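Local coordinates for protein phosphoribosylaminoimidazole carboxylase (Bombyx mori, PDB 4JA0) that probably carries out two steps of de novo purine synthesis, carboxylating aminoimidazole ribonucleotide and then joining the product to aspartate as SAICAR synthetase, at residues Q279-K284 with I327-R332; D297-S302 with Q315-T320; R332-G337 with V348-P353. One frame throughout, in Å; residues are numbered along the deposited sequence.

Interaction 1 of 3, residues Q279-K284 with I327-R332; sequences QEHCQK and IAVAGR. With SO4 (sulfate ion), chain G.
His281 and Cys282, in the first turn of helix 279-291, pack on Val329 at the C-terminal end of strand 323-329, in a small and buried helix-on-sheet contact. Val329 points both methyls at the helix. Its CG1 lies 3.3 Å from His281 CD2 and meets the imidazole obliquely, whereas CG2 sits at the ring's edge, in its plane. Cys282 SG sits astride the two branches, 4.0 Å from both Val329 CG1 and Val329 CG2. The imidazole is swung toward the strand because its CG is anti to the backbone N (chi1 174°). Its NE2 makes a weak hydrogen bond to the carbonyl of Cys351, in the loop after the next strand.

Beyond the strand, the chain runs through Gly331 to Arg332, whose extended side chain carries NE to a sulfate. NE donates to sulfate O3 over 3.0 Å in a nearly straight bond, and weakly to O4. NH1 of the same guanidinium donates to Val368 O of a neighbouring subunit. The sulfate probably comes from the crystallisation liquor.

Helix 279-291 follows strand 267-273, and here it reaches the neighbouring strand 323-329, the layering characteristic of a doubly wound parallel alpha/beta fold.

Interaction 2 of 3, residues D297-S302 with Q315-T320; sequences DLRVTS and QQYEDT
Asp297 and Tyr317 have the nearest CA atoms between strand 296-300 and the end of helix 307-317, yet these stand 10.3 Å apart, and the distance is spanned by side chains. Tyr317 does most of this, extending its ring from the helix so that the hydroxyl lands between Asp297 and Arg299, two strand residues whose side chains leave on the same face. The phenol oxygen works in both directions. It donates to Asp297 OD2 at 3.0 Å, coming from above the carboxylate plane, while that oxygen itself lies at the edge of the tyrosine ring. It accepts from Arg299 NH1 at 2.8 Å, almost exactly in the guanidinium plane, which is turned 63° from the phenol ring. Bends at chi2 and chi3 fold the arginine back so that NH1 meets the hydroxyl, while NH2 forms a salt bridge with Asp417 of a neighbouring subunit. A phenylalanine here would probably leave Arg299 NH1 and Asp297 OD2 without the hydroxyl that joins them, setting the carboxylate freer to turn.

Asp297 and Arg299 face helix 307-317, whereas the intervening Leu298 points to the opposite side, against helix 279-291. The Tyr317 ring also rests on Val270 of the adjacent strand 267-273, placing helix 307-317 over both strands of this edge of the parallel sheet.

Interaction 3 of 3, residues R332-G337 with V348-P353; sequences RSNGLG and VINCPP. With SO4 (sulfate ion), chain G.
Asn334 and Asn350 are brought together by complementary first torsions: CG of Asn334 is anti to its own backbone N (chi1 166°), while CG of Asn350 lies beside its backbone N (chi1 -66°). The two amides meet almost at right angles, their planes 85° apart. Asn334 ND2 gives Asn350 OD1 a weak hydrogen bond of 3.3 Å. The other end of the Asn334 amide serves the helix that follows: OD1 accepts from Gly337 N over 3.0 Å, a capping bond at the start of helix 336-343, with the donor tilted slightly from the carbonyl plane. A single asparagine thus ties the first turn of the helix to strand 348-350, and its amide has little freedom to flip, since ND2 also donates to Ser365 OG.

Gly337, having no side chain, lets the helix approach Asn350 closely, its CA lying 3.2 Å from Asn350 OD1. Two residues earlier on the same face of the strand, Val348 CG1 packs 3.7 Å from Gly337 O. Asn350 ND2 turns elsewhere, making a weak bond to Thr376 OG1.

The contact lies within the beta-alpha-beta unit of strand 323-329, helix 336-343 and strand 348-350. Strand 348-350 is an inner one, bonded on one flank to 323-329 and on the other to 375-376, while Ile349 points to the opposite face, against helix 380-391.

In the fold
All three contacts set a helix or its leading loop against one parallel sheet. Interactions 1 and 3 are buried and adjacent, their centres about 8 Å apart; they rest on neighbouring strands, linked by backbone bonds between Ala328 and both Ile349 and Cys351, and they share Arg332. Interaction 2 lies about 15 Å from each, at the sheet's edge and only partly buried, nested in the loop closed by interaction 1; Leu298 packing on Cys282 joins the two. Chemistry follows place: apolar atoms and an imidazole in interaction 1, a charged pair bridged by a hydroxyl in interaction 2, neutral amides in interaction 3. Neighbouring subunits reach residues of all three.

Interaction 1 of 3, residues Q279-K284 with I327-R332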
loop_
_atom_site.group_PDB
_atom_site.type_symbol
_atom_site.label_atom_id
_atom_site.label_comp_id
_atom_site.label_asym_id
_atom_site.label_seq_id
_atom_site.Cartn_x
_atom_site.Cartn_y
_atom_site.Cartn_z
ATOM N N GLN A 279 -18.016 -21.969 -0.922
ATOM C CA GLN A 279 -18.200 -23.401 -0.697
ATOM C C GLN A 279 -16.945 -24.247 -0.906
ATOM O O GLN A 279 -16.508 -24.972 0.004
ATOM C CB GLN A 279 -19.366 -23.868 -1.582
ATOM C CG GLN A 279 -19.716 -25.347 -1.596
ATOM C CD GLN A 279 -19.929 -25.913 -0.232
ATOM O OE1 GLN A 279 -20.080 -25.184 0.746
ATOM N NE2 GLN A 279 -19.956 -27.235 -0.150
ATOM N N GLU A 280 -16.365 -24.133 -2.096
ATOM C CA GLU A 280 -15.151 -24.850 -2.449
ATOM C C GLU A 280 -14.031 -24.561 -1.440
ATOM O O GLU A 280 -13.289 -25.479 -1.041
ATOM C CB GLU A 280 -14.713 -24.444 -3.855
ATOM C CG GLU A 280 -15.413 -25.179 -4.998
ATOM C CD GLU A 280 -14.538 -25.260 -6.246
ATOM O OE1 GLU A 280 -13.448 -24.637 -6.256
ATOM O OE2 GLU A 280 -14.940 -25.939 -7.217
ATOM N N HIS A 281 -13.935 -23.297 -1.011
ATOM C CA HIS A 281 -12.924 -22.902 -0.029
ATOM C C HIS A 281 -13.136 -23.685 1.261
ATOM O O HIS A 281 -12.198 -24.226 1.822
ATOM C CB HIS A 281 -12.999 -21.399 0.247
ATOM C CG HIS A 281 -12.099 -20.932 1.350
ATOM N ND1 HIS A 281 -10.746 -20.737 1.181
ATOM C CD2 HIS A 281 -12.358 -20.634 2.645
ATOM C CE1 HIS A 281 -10.212 -20.326 2.318
ATOM N NE2 HIS A 281 -11.170 -20.256 3.224
ATOM N N CYS A 282 -14.384 -23.762 1.711
ATOM C CA CYS A 282 -14.716 -24.463 2.943
ATOM C C CYS A 282 -14.498 -25.966 2.854
ATOM O O CYS A 282 -14.087 -26.611 3.822
ATOM C CB CYS A 282 -16.175 -24.178 3.322
ATOM S SG CYS A 282 -16.469 -22.445 3.722
ATOM N N GLN A 283 -14.794 -26.513 1.683
ATOM C CA GLN A 283 -14.572 -27.923 1.422
ATOM C C GLN A 283 -13.071 -28.255 1.449
ATOM O O GLN A 283 -12.693 -29.334 1.891
ATOM C CB GLN A 283 -15.230 -28.319 0.098
ATOM C CG GLN A 283 -16.748 -28.428 0.206
ATOM C CD GLN A 283 -17.440 -28.686 -1.126
ATOM O OE1 GLN A 283 -18.567 -29.204 -1.168
ATOM N NE2 GLN A 283 -16.771 -28.326 -2.220
ATOM N N LYS A 284 -12.223 -27.311 1.033
ATOM C CA LYS A 284 -10.782 -27.485 1.175
ATOM C C LYS A 284 -10.352 -27.521 2.636
ATOM O O LYS A 284 -9.387 -28.229 2.985
ATOM C CB LYS A 284 -9.996 -26.382 0.460
ATOM C CG LYS A 284 -9.895 -26.544 -1.035
ATOM C CD LYS A 284 -8.942 -25.495 -1.600
ATOM C CE LYS A 284 -8.834 -25.591 -3.114
ATOM N NZ LYS A 284 -7.657 -24.840 -3.658
ATOM N N ILE A 327 -14.549 -21.971 12.698
ATOM C CA ILE A 327 -13.788 -21.344 11.623
ATOM C C ILE A 327 -14.685 -20.395 10.853
ATOM O O ILE A 327 -15.761 -20.799 10.391
ATOM C CB ILE A 327 -13.163 -22.393 10.684
ATOM C CG1 ILE A 327 -12.092 -23.185 11.462
ATOM C CG2 ILE A 327 -12.583 -21.725 9.418
ATOM C CD1 ILE A 327 -11.551 -24.377 10.722
ATOM N N ALA A 328 -14.254 -19.130 10.766
ATOM C CA ALA A 328 -15.034 -18.088 10.085
ATOM C C ALA A 328 -14.497 -17.753 8.709
ATOM O O ALA A 328 -13.388 -17.208 8.572
ATOM C CB ALA A 328 -15.115 -16.823 10.941
ATOM N N VAL A 329 -15.325 -18.041 7.705
ATOM C CA VAL A 329 -15.004 -17.777 6.304
ATOM C C VAL A 329 -15.916 -16.701 5.701
ATOM O O VAL A 329 -17.069 -16.957 5.361
ATOM C CB VAL A 329 -15.111 -19.066 5.470
ATOM C CG1 VAL A 329 -14.788 -18.794 4.006
ATOM C CG2 VAL A 329 -14.192 -20.127 6.024
ATOM N N ALA A 330 -15.392 -15.494 5.561
ATOM C CA ALA A 330 -16.189 -14.395 5.017
ATOM C C ALA A 330 -15.348 -13.517 4.099
ATOM O O ALA A 330 -14.343 -12.940 4.527
ATOM C CB ALA A 330 -16.808 -13.567 6.137
ATOM N N GLY A 331 -15.747 -13.428 2.837
ATOM C CA GLY A 331 -15.078 -12.541 1.900
ATOM C C GLY A 331 -15.364 -11.077 2.212
ATOM O O GLY A 331 -16.130 -10.770 3.142
ATOM N N ARG A 332 -14.722 -10.178 1.467
ATOM C CA ARG A 332 -14.850 -8.744 1.695
ATOM C C ARG A 332 -14.614 -8.380 3.161
ATOM O O ARG A 332 -13.789 -8.991 3.836
ATOM C CB ARG A 332 -16.206 -8.221 1.213
ATOM C CG ARG A 332 -16.443 -8.322 -0.305
ATOM C CD ARG A 332 -17.837 -7.834 -0.663
ATOM N NE ARG A 332 -18.155 -7.938 -2.088
ATOM C CZ ARG A 332 -19.241 -7.406 -2.650
ATOM N NH1 ARG A 332 -20.123 -6.737 -1.904
ATOM N NH2 ARG A 332 -19.447 -7.549 -3.955
HETATM S S SO4 G . -15.805 -9.013 -4.790
HETATM O O1 SO4 G . -14.482 -9.546 -5.114
HETATM O O2 SO4 G . -16.672 -9.061 -5.971
HETATM O O3 SO4 G . -16.437 -9.798 -3.724
HETATM O O4 SO4 G . -15.609 -7.629 -4.352
#

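Interaction 2 of 3, residues D297-S302 with Q315-T320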
loop_
_atom_site.group_PDB
_atom_site.type_symbol
_atom_site.label_atom_id
_atom_site.label_comp_id
_atom_site.label_asym_id
_atom_site.label_seq_id
_atom_site.Cartn_x
_atom_site.Cartn_y
_atom_site.Cartn_z
ATOM N N ASP A 297 -18.402 -29.646 10.503
ATOM C CA ASP A 297 -19.678 -29.205 9.957
ATOM C C ASP A 297 -19.475 -27.925 9.166
ATOM O O ASP A 297 -18.798 -26.997 9.624
ATOM C CB ASP A 297 -20.696 -28.931 11.060
ATOM C CG ASP A 297 -21.563 -30.110 11.350
ATOM O OD1 ASP A 297 -21.602 -31.029 10.502
ATOM O OD2 ASP A 297 -22.240 -30.088 12.403
ATOM N N LEU A 298 -20.063 -27.883 7.976
ATOM C CA LEU A 298 -20.073 -26.675 7.167
ATOM C C LEU A 298 -21.425 -25.982 7.321
ATOM O O LEU A 298 -22.467 -26.582 7.060
ATOM C CB LEU A 298 -19.833 -27.016 5.699
ATOM C CG LEU A 298 -18.490 -27.649 5.337
ATOM C CD1 LEU A 298 -18.360 -27.828 3.826
ATOM C CD2 LEU A 298 -17.338 -26.815 5.881
ATOM N N ARG A 299 -21.418 -24.723 7.738
ATOM C CA ARG A 299 -22.668 -23.999 7.889
ATOM C C ARG A 299 -22.642 -22.671 7.136
ATOM O O ARG A 299 -21.601 -22.050 6.993
ATOM C CB ARG A 299 -22.989 -23.769 9.372
ATOM C CG ARG A 299 -22.894 -25.000 10.232
ATOM C CD ARG A 299 -23.931 -26.014 9.825
ATOM N NE ARG A 299 -25.246 -25.405 9.801
ATOM C CZ ARG A 299 -26.085 -25.410 10.835
ATOM N NH1 ARG A 299 -25.734 -25.998 11.975
ATOM N NH2 ARG A 299 -27.267 -24.811 10.731
ATOM N N VAL A 300 -23.798 -22.244 6.654
ATOM C CA VAL A 300 -23.896 -20.973 5.977
ATOM C C VAL A 300 -24.725 -20.030 6.842
ATOM O O VAL A 300 -25.831 -20.366 7.223
ATOM C CB VAL A 300 -24.541 -21.132 4.574
ATOM C CG1 VAL A 300 -24.676 -19.773 3.862
ATOM C CG2 VAL A 300 -23.724 -22.084 3.727
ATOM N N THR A 301 -24.163 -18.871 7.170
ATOM C CA THR A 301 -24.851 -17.808 7.896
ATOM C C THR A 301 -24.075 -16.501 7.822
ATOM O O THR A 301 -22.839 -16.489 7.799
ATOM C CB THR A 301 -25.125 -18.152 9.378
ATOM O OG1 THR A 301 -25.967 -17.137 9.956
ATOM C CG2 THR A 301 -23.816 -18.261 10.170
ATOM N N SER A 302 -24.818 -15.402 7.832
ATOM C CA SER A 302 -24.267 -14.065 7.707
ATOM C C SER A 302 -24.318 -13.347 9.049
ATOM O O SER A 302 -25.281 -13.479 9.788
ATOM C CB SER A 302 -25.088 -13.296 6.659
ATOM O OG SER A 302 -24.497 -12.073 6.253
ATOM N N GLN A 315 -25.128 -20.792 19.235
ATOM C CA GLN A 315 -25.547 -21.171 20.574
ATOM C C GLN A 315 -25.935 -22.649 20.592
ATOM O O GLN A 315 -25.703 -23.353 21.579
ATOM C CB GLN A 315 -26.696 -20.275 21.060
ATOM C CG GLN A 315 -26.220 -18.920 21.590
ATOM C CD GLN A 315 -27.305 -17.840 21.664
ATOM O OE1 GLN A 315 -28.369 -17.941 21.048
ATOM N NE2 GLN A 315 -27.026 -16.799 22.439
ATOM N N GLN A 316 -26.415 -23.149 19.462
ATOM C CA GLN A 316 -26.799 -24.546 19.383
ATOM C C GLN A 316 -25.585 -25.444 19.465
ATOM O O GLN A 316 -25.642 -26.484 20.110
ATOM C CB GLN A 316 -27.589 -24.810 18.105
ATOM C CG GLN A 316 -28.969 -24.164 18.109
ATOM C CD GLN A 316 -29.610 -24.180 16.742
ATOM O OE1 GLN A 316 -28.958 -24.480 15.740
ATOM N NE2 GLN A 316 -30.900 -23.878 16.691
ATOM N N TYR A 317 -24.470 -24.993 18.890
ATOM C CA TYR A 317 -23.213 -25.731 18.957
ATOM C C TYR A 317 -22.626 -25.656 20.367
ATOM O O TYR A 317 -21.922 -26.565 20.806
ATOM C CB TYR A 317 -22.225 -25.223 17.899
ATOM C CG TYR A 317 -22.519 -25.754 16.524
ATOM C CD1 TYR A 317 -22.305 -27.091 16.229
ATOM C CD2 TYR A 317 -23.021 -24.939 15.527
ATOM C CE1 TYR A 317 -22.579 -27.609 14.983
ATOM C CE2 TYR A 317 -23.309 -25.444 14.275
ATOM C CZ TYR A 317 -23.085 -26.785 14.011
ATOM O OH TYR A 317 -23.353 -27.318 12.770
ATOM N N GLU A 318 -22.968 -24.582 21.078
ATOM C CA GLU A 318 -22.500 -24.354 22.437
ATOM C C GLU A 318 -23.175 -25.260 23.481
ATOM O O GLU A 318 -22.766 -25.277 24.654
ATOM C CB GLU A 318 -22.681 -22.886 22.806
ATOM C CG GLU A 318 -21.581 -21.981 22.275
ATOM C CD GLU A 318 -21.621 -20.592 22.889
ATOM O OE1 GLU A 318 -20.550 -19.949 23.019
ATOM O OE2 GLU A 318 -22.732 -20.144 23.254
ATOM N N ASP A 319 -24.201 -25.996 23.051
ATOM C CA ASP A 319 -24.823 -27.043 23.859
ATOM C C ASP A 319 -24.048 -28.343 23.683
ATOM O O ASP A 319 -24.522 -29.278 23.018
ATOM C CB ASP A 319 -26.270 -27.243 23.417
ATOM C CG ASP A 319 -27.027 -28.280 24.250
ATOM O OD1 ASP A 319 -26.628 -28.581 25.405
ATOM O OD2 ASP A 319 -28.045 -28.792 23.723
ATOM N N THR A 320 -22.868 -28.412 24.297
ATOM C CA THR A 320 -22.029 -29.594 24.198
ATOM C C THR A 320 -21.227 -29.760 25.464
ATOM O O THR A 320 -21.167 -28.835 26.271
ATOM C CB THR A 320 -21.031 -29.458 23.002
ATOM O OG1 THR A 320 -20.281 -30.673 22.841
ATOM C CG2 THR A 320 -20.069 -28.266 23.213
#

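Interaction 3 of 3, residues R332-G337 with V348-P353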
loop_
_atom_site.group_PDB
_atom_site.type_symbol
_atom_site.label_atom_id
_atom_site.label_comp_id
_atom_site.label_asym_id
_atom_site.label_seq_id
_atom_site.Cartn_x
_atom_site.Cartn_y
_atom_site.Cartn_z
ATOM N N ARG A 332 -14.722 -10.178 1.467
ATOM C CA ARG A 332 -14.850 -8.744 1.695
ATOM C C ARG A 332 -14.614 -8.380 3.161
ATOM O O ARG A 332 -13.789 -8.991 3.836
ATOM C CB ARG A 332 -16.206 -8.221 1.213
ATOM C CG ARG A 332 -16.443 -8.322 -0.305
ATOM C CD ARG A 332 -17.837 -7.834 -0.663
ATOM N NE ARG A 332 -18.155 -7.938 -2.088
ATOM C CZ ARG A 332 -19.241 -7.406 -2.650
ATOM N NH1 ARG A 332 -20.123 -6.737 -1.904
ATOM N NH2 ARG A 332 -19.447 -7.549 -3.955
ATOM N N SER A 333 -15.346 -7.396 3.667
ATOM C CA SER A 333 -15.206 -7.016 5.076
ATOM C C SER A 333 -15.807 -8.090 6.009
ATOM O O SER A 333 -17.011 -8.365 6.008
ATOM C CB SER A 333 -15.821 -5.633 5.323
ATOM O OG SER A 333 -15.788 -5.275 6.691
ATOM N N ASN A 334 -14.933 -8.722 6.774
ATOM C CA ASN A 334 -15.311 -9.822 7.650
ATOM C C ASN A 334 -15.815 -9.344 9.008
ATOM O O ASN A 334 -15.026 -8.901 9.858
ATOM C CB ASN A 334 -14.121 -10.783 7.786
ATOM C CG ASN A 334 -14.270 -11.772 8.930
ATOM O OD1 ASN A 334 -15.385 -12.197 9.282
ATOM N ND2 ASN A 334 -13.129 -12.185 9.490
ATOM N N GLY A 335 -17.135 -9.392 9.194
ATOM C CA GLY A 335 -17.715 -9.098 10.494
ATOM C C GLY A 335 -18.124 -10.362 11.231
ATOM O O GLY A 335 -18.318 -10.352 12.443
ATOM N N LEU A 336 -18.220 -11.456 10.484
ATOM C CA LEU A 336 -18.649 -12.761 10.995
ATOM C C LEU A 336 -17.738 -13.300 12.082
ATOM O O LEU A 336 -18.197 -13.662 13.171
ATOM C CB LEU A 336 -18.712 -13.760 9.836
ATOM C CG LEU A 336 -19.226 -15.178 10.045
ATOM C CD1 LEU A 336 -20.618 -15.130 10.676
ATOM C CD2 LEU A 336 -19.276 -15.897 8.703
ATOM N N GLY A 337 -16.451 -13.400 11.766
ATOM C CA GLY A 337 -15.480 -13.876 12.726
ATOM C C GLY A 337 -15.475 -13.062 13.996
ATOM O O GLY A 337 -15.634 -13.615 15.072
ATOM N N VAL A 348 -12.064 -18.932 17.906
ATOM C CA VAL A 348 -12.591 -18.602 16.590
ATOM C C VAL A 348 -11.433 -18.274 15.668
ATOM O O VAL A 348 -10.637 -17.377 15.958
ATOM C CB VAL A 348 -13.535 -17.378 16.648
ATOM C CG1 VAL A 348 -13.873 -16.912 15.242
ATOM C CG2 VAL A 348 -14.799 -17.682 17.445
ATOM N N ILE A 349 -11.339 -18.992 14.553
ATOM C CA ILE A 349 -10.286 -18.743 13.557
ATOM C C ILE A 349 -10.877 -18.198 12.269
ATOM O O ILE A 349 -11.857 -18.759 11.743
ATOM C CB ILE A 349 -9.476 -20.030 13.228
ATOM C CG1 ILE A 349 -9.011 -20.718 14.520
ATOM C CG2 ILE A 349 -8.275 -19.709 12.347
ATOM C CD1 ILE A 349 -8.494 -22.109 14.290
ATOM N N ASN A 350 -10.285 -17.103 11.785
ATOM C CA ASN A 350 -10.665 -16.480 10.516
ATOM C C ASN A 350 -9.874 -16.983 9.321
ATOM O O ASN A 350 -8.655 -16.784 9.249
ATOM C CB ASN A 350 -10.447 -14.983 10.587
ATOM C CG ASN A 350 -11.339 -14.329 11.562
ATOM O OD1 ASN A 350 -12.525 -14.642 11.624
ATOM N ND2 ASN A 350 -10.794 -13.382 12.324
ATOM N N CYS A 351 -10.574 -17.541 8.342
ATOM C CA CYS A 351 -9.929 -17.959 7.114
ATOM C C CYS A 351 -10.636 -17.360 5.906
ATOM O O CYS A 351 -11.513 -17.970 5.309
ATOM C CB CYS A 351 -9.882 -19.499 7.037
ATOM S SG CYS A 351 -8.901 -20.140 5.645
ATOM N N PRO A 352 -10.262 -16.134 5.552
ATOM C CA PRO A 352 -10.874 -15.515 4.376
ATOM C C PRO A 352 -10.541 -16.348 3.154
ATOM O O PRO A 352 -9.487 -16.986 3.115
ATOM C CB PRO A 352 -10.183 -14.162 4.295
ATOM C CG PRO A 352 -9.696 -13.905 5.686
ATOM C CD PRO A 352 -9.311 -15.236 6.223
ATOM N N PRO A 353 -11.466 -16.409 2.198
ATOM C CA PRO A 353 -11.224 -17.118 0.939
ATOM C C PRO A 353 -10.270 -16.301 0.095
ATOM O O PRO A 353 -10.084 -15.117 0.391
ATOM C CB PRO A 353 -12.619 -17.199 0.302
ATOM C CG PRO A 353 -13.426 -16.097 0.951
ATOM C CD PRO A 353 -12.848 -15.900 2.322
HETATM S S SO4 G . -15.805 -9.013 -4.790
HETATM O O1 SO4 G . -14.482 -9.546 -5.114
HETATM O O2 SO4 G . -16.672 -9.061 -5.971
HETATM O O3 SO4 G . -16.437 -9.798 -3.724
HETATM O O4 SO4 G . -15.609 -7.629 -4.352
#